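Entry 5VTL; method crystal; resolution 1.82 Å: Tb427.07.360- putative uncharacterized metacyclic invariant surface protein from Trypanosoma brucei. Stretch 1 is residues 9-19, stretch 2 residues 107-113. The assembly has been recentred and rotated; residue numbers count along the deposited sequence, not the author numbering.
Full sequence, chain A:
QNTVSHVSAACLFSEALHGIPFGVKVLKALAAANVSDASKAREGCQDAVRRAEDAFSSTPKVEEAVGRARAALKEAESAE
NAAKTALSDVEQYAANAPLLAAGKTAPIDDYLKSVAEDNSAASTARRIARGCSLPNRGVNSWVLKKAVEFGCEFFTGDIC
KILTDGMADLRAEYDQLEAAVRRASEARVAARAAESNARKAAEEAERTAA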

# COMPACT_ATOMS: atom_id res chain seq x y z
N ALA A 9 2.69 -24.04 -8.75
CA ALA A 9 1.71 -23.39 -7.89
C ALA A 9 2.24 -23.22 -6.46
O ALA A 9 2.13 -22.14 -5.86
CB ALA A 9 0.45 -24.22 -7.86
N ALA A 10 2.83 -24.27 -5.91
CA ALA A 10 3.36 -24.22 -4.55
C ALA A 10 4.51 -23.24 -4.45
O ALA A 10 4.63 -22.54 -3.45
CB ALA A 10 3.82 -25.60 -4.12
N CYS A 11 5.36 -23.20 -5.46
CA CYS A 11 6.50 -22.30 -5.42
C CYS A 11 6.06 -20.83 -5.47
O CYS A 11 6.52 -19.99 -4.70
CB CYS A 11 7.48 -22.62 -6.55
SG CYS A 11 8.92 -21.54 -6.45
N LEU A 12 5.13 -20.51 -6.37
CA LEU A 12 4.58 -19.16 -6.42
C LEU A 12 4.02 -18.73 -5.06
O LEU A 12 4.24 -17.60 -4.61
CB LEU A 12 3.50 -19.08 -7.49
CG LEU A 12 3.01 -17.68 -7.90
CD1 LEU A 12 2.49 -17.72 -9.35
CD2 LEU A 12 1.90 -17.19 -6.98
N PHE A 13 3.33 -19.65 -4.40
CA PHE A 13 2.72 -19.36 -3.10
C PHE A 13 3.81 -19.13 -2.02
O PHE A 13 3.77 -18.17 -1.25
CB PHE A 13 1.81 -20.53 -2.72
CG PHE A 13 0.97 -20.29 -1.51
CD1 PHE A 13 0.55 -19.01 -1.16
CD2 PHE A 13 0.61 -21.35 -0.68
CE1 PHE A 13 -0.22 -18.80 -0.04
CE2 PHE A 13 -0.17 -21.14 0.45
CZ PHE A 13 -0.58 -19.87 0.77
N SER A 14 4.81 -20.01 -1.97
CA SER A 14 5.90 -19.86 -1.02
C SER A 14 6.66 -18.54 -1.21
O SER A 14 6.94 -17.81 -0.23
CB SER A 14 6.87 -21.02 -1.15
OG SER A 14 7.96 -20.85 -0.25
N GLU A 15 7.02 -18.23 -2.45
CA GLU A 15 7.79 -17.01 -2.70
C GLU A 15 6.93 -15.77 -2.42
O GLU A 15 7.43 -14.74 -1.98
CB GLU A 15 8.36 -17.03 -4.12
CG GLU A 15 9.41 -18.14 -4.27
CD GLU A 15 10.07 -18.23 -5.63
OE1 GLU A 15 9.47 -17.75 -6.62
OE2 GLU A 15 11.20 -18.80 -5.70
N ALA A 16 5.63 -15.87 -2.66
CA ALA A 16 4.71 -14.80 -2.28
C ALA A 16 4.73 -14.56 -0.77
O ALA A 16 4.87 -13.43 -0.32
CB ALA A 16 3.29 -15.15 -2.76
N LEU A 17 4.60 -15.63 0.02
CA LEU A 17 4.54 -15.50 1.47
C LEU A 17 5.86 -14.98 2.00
O LEU A 17 5.88 -14.15 2.89
CB LEU A 17 4.22 -16.84 2.12
CG LEU A 17 2.83 -17.40 1.83
CD1 LEU A 17 2.76 -18.87 2.26
CD2 LEU A 17 1.78 -16.56 2.54
N HIS A 18 6.98 -15.47 1.46
CA HIS A 18 8.28 -14.97 1.92
C HIS A 18 8.55 -13.55 1.49
O HIS A 18 9.43 -12.88 2.04
CB HIS A 18 9.40 -15.87 1.44
CG HIS A 18 9.51 -17.13 2.22
ND1 HIS A 18 9.08 -18.34 1.74
CD2 HIS A 18 9.98 -17.35 3.47
CE1 HIS A 18 9.29 -19.27 2.66
NE2 HIS A 18 9.84 -18.70 3.71
N GLY A 19 7.85 -13.11 0.46
CA GLY A 19 7.99 -11.75 -0.00
C GLY A 19 7.25 -10.71 0.82
O GLY A 19 7.57 -9.54 0.76
N PRO A 107 4.33 -25.34 6.07
CA PRO A 107 3.73 -26.45 5.30
C PRO A 107 4.04 -26.43 3.78
O PRO A 107 4.22 -27.49 3.17
CB PRO A 107 2.23 -26.29 5.56
CG PRO A 107 2.13 -25.39 6.78
CD PRO A 107 3.31 -24.49 6.71
N ILE A 108 4.10 -25.25 3.18
CA ILE A 108 4.36 -25.14 1.74
C ILE A 108 5.80 -25.52 1.48
O ILE A 108 6.12 -26.27 0.56
CB ILE A 108 4.10 -23.71 1.22
CG1 ILE A 108 2.77 -23.18 1.75
CG2 ILE A 108 4.17 -23.67 -0.31
CD1 ILE A 108 1.61 -24.02 1.44
N ASP A 109 6.70 -25.01 2.29
CA ASP A 109 8.11 -25.33 2.09
C ASP A 109 8.44 -26.80 2.39
O ASP A 109 9.32 -27.38 1.76
CB ASP A 109 8.97 -24.38 2.93
CG ASP A 109 8.93 -22.97 2.42
OD1 ASP A 109 8.60 -22.75 1.23
OD2 ASP A 109 9.24 -22.06 3.23
N ASP A 110 7.71 -27.42 3.32
CA ASP A 110 7.85 -28.87 3.54
C ASP A 110 7.46 -29.61 2.26
O ASP A 110 8.15 -30.53 1.83
CB ASP A 110 6.96 -29.36 4.70
CG ASP A 110 7.60 -29.16 6.08
OD1 ASP A 110 8.77 -28.66 6.17
OD2 ASP A 110 6.94 -29.51 7.06
N TYR A 111 6.32 -29.23 1.68
CA TYR A 111 5.87 -29.84 0.43
C TYR A 111 6.94 -29.70 -0.63
O TYR A 111 7.27 -30.67 -1.33
CB TYR A 111 4.54 -29.23 -0.05
CG TYR A 111 4.24 -29.60 -1.49
CD1 TYR A 111 3.73 -30.83 -1.81
CD2 TYR A 111 4.54 -28.72 -2.53
CE1 TYR A 111 3.47 -31.18 -3.12
CE2 TYR A 111 4.28 -29.07 -3.86
CZ TYR A 111 3.75 -30.30 -4.14
OH TYR A 111 3.50 -30.65 -5.45
N LEU A 112 7.50 -28.51 -0.77
CA LEU A 112 8.51 -28.29 -1.80
C LEU A 112 9.75 -29.17 -1.57
O LEU A 112 10.26 -29.79 -2.51
CB LEU A 112 8.89 -26.82 -1.90
CG LEU A 112 7.82 -25.91 -2.52
CD1 LEU A 112 8.18 -24.44 -2.29
CD2 LEU A 112 7.60 -26.19 -4.00
N LYS A 113 10.20 -29.26 -0.32
CA LYS A 113 11.34 -30.11 -0.01
C LYS A 113 11.02 -31.57 -0.33
O LYS A 113 11.87 -32.31 -0.84
CB LYS A 113 11.75 -29.97 1.46
CG LYS A 113 12.85 -30.92 1.91
CD LYS A 113 13.36 -30.54 3.31
CE LYS A 113 14.71 -31.21 3.64
NZ LYS A 113 14.94 -31.30 5.14

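Both stretches are helical, and each belongs to a helix that extends beyond these residues. Their N-to-C directions make an angle of 139°, so the helices run roughly antiparallel but cross obliquely, with their axes 9.5 Å apart at closest approach. Within each helix the backbone is held by i to i+4 hydrogen bonds, such as Ser14 N to Ala10 O (2.9 Å) and Leu112 N to Ile108 O (2.9 Å). No backbone hydrogen bond links the stretches, so the contact depends on side-chain packing and one polar link. The closest pair of CA atoms is that of Ser14 and Ile108, 6.2 Å apart.

Ile108 is the centre of the packing. Its CA-to-CB bond points toward the first helix, and its side chain sits as a knob in a hole formed by Ala10, Phe13, Ser14 and Leu17. These residues, spaced three or four apart, fall along one side of their helix. The branched isoleucine, with chi1 and chi2 both m, suits the hole because its branches make their closest contacts with different neighbours: CD1 of Ile108 lies 3.5 Å from CE2 of Phe13, while CG2 of Ile108 lies 3.9 Å from CB of Ser14 and 3.4 Å from the backbone O of Ala10. Leu17 closes the hole more loosely, its CD1 being 4.3 Å from CG1 of Ile108. Ile108 has the largest covered area of any residue in the contact, 80 Å² of the 357 Å² buried on both sides together.

Ala10 shows the value of a short side chain. Its single methyl group points toward the second helix and lets larger residues close in: CB of Ala10 is 3.5 Å from CE2 of Tyr111 and 3.8 Å from CD2 of Leu112. Leu112, in the common m,t rotamer, spreads its two methyls across the neighbouring surface, with CD1 of Leu112 3.8 Å from CB of Ser14 and CD2 of Leu112 4.4 Å from CB of Cys11. Tyr111 contributes part of its ring to this apolar packing, while its hydroxyl is hydrogen-bonded elsewhere in the structure.

The polar link lies beside this apolar patch. Ser14 OG donates a very short hydrogen bond to Asp109 OD1, at 2.5 Å. Serine suits this buried position because its short side chain packs CB against Ile108 and Leu112 while its hydroxyl meets the carboxylate. The CA-to-CB bond of Asp109 points sideways, but the end of its side chain comes nearer and brings the carboxylate to the serine. His18, one turn after Ser14, has its ring anchored within its own helix by a hydrogen bond from ND1 of His18 to the backbone O of Ser14 (3.0 Å). Its ring edge faces OD2 of Asp109, but NE2 of His18, 3.4 Å from that oxygen, makes no hydrogen bond because the angle is poor.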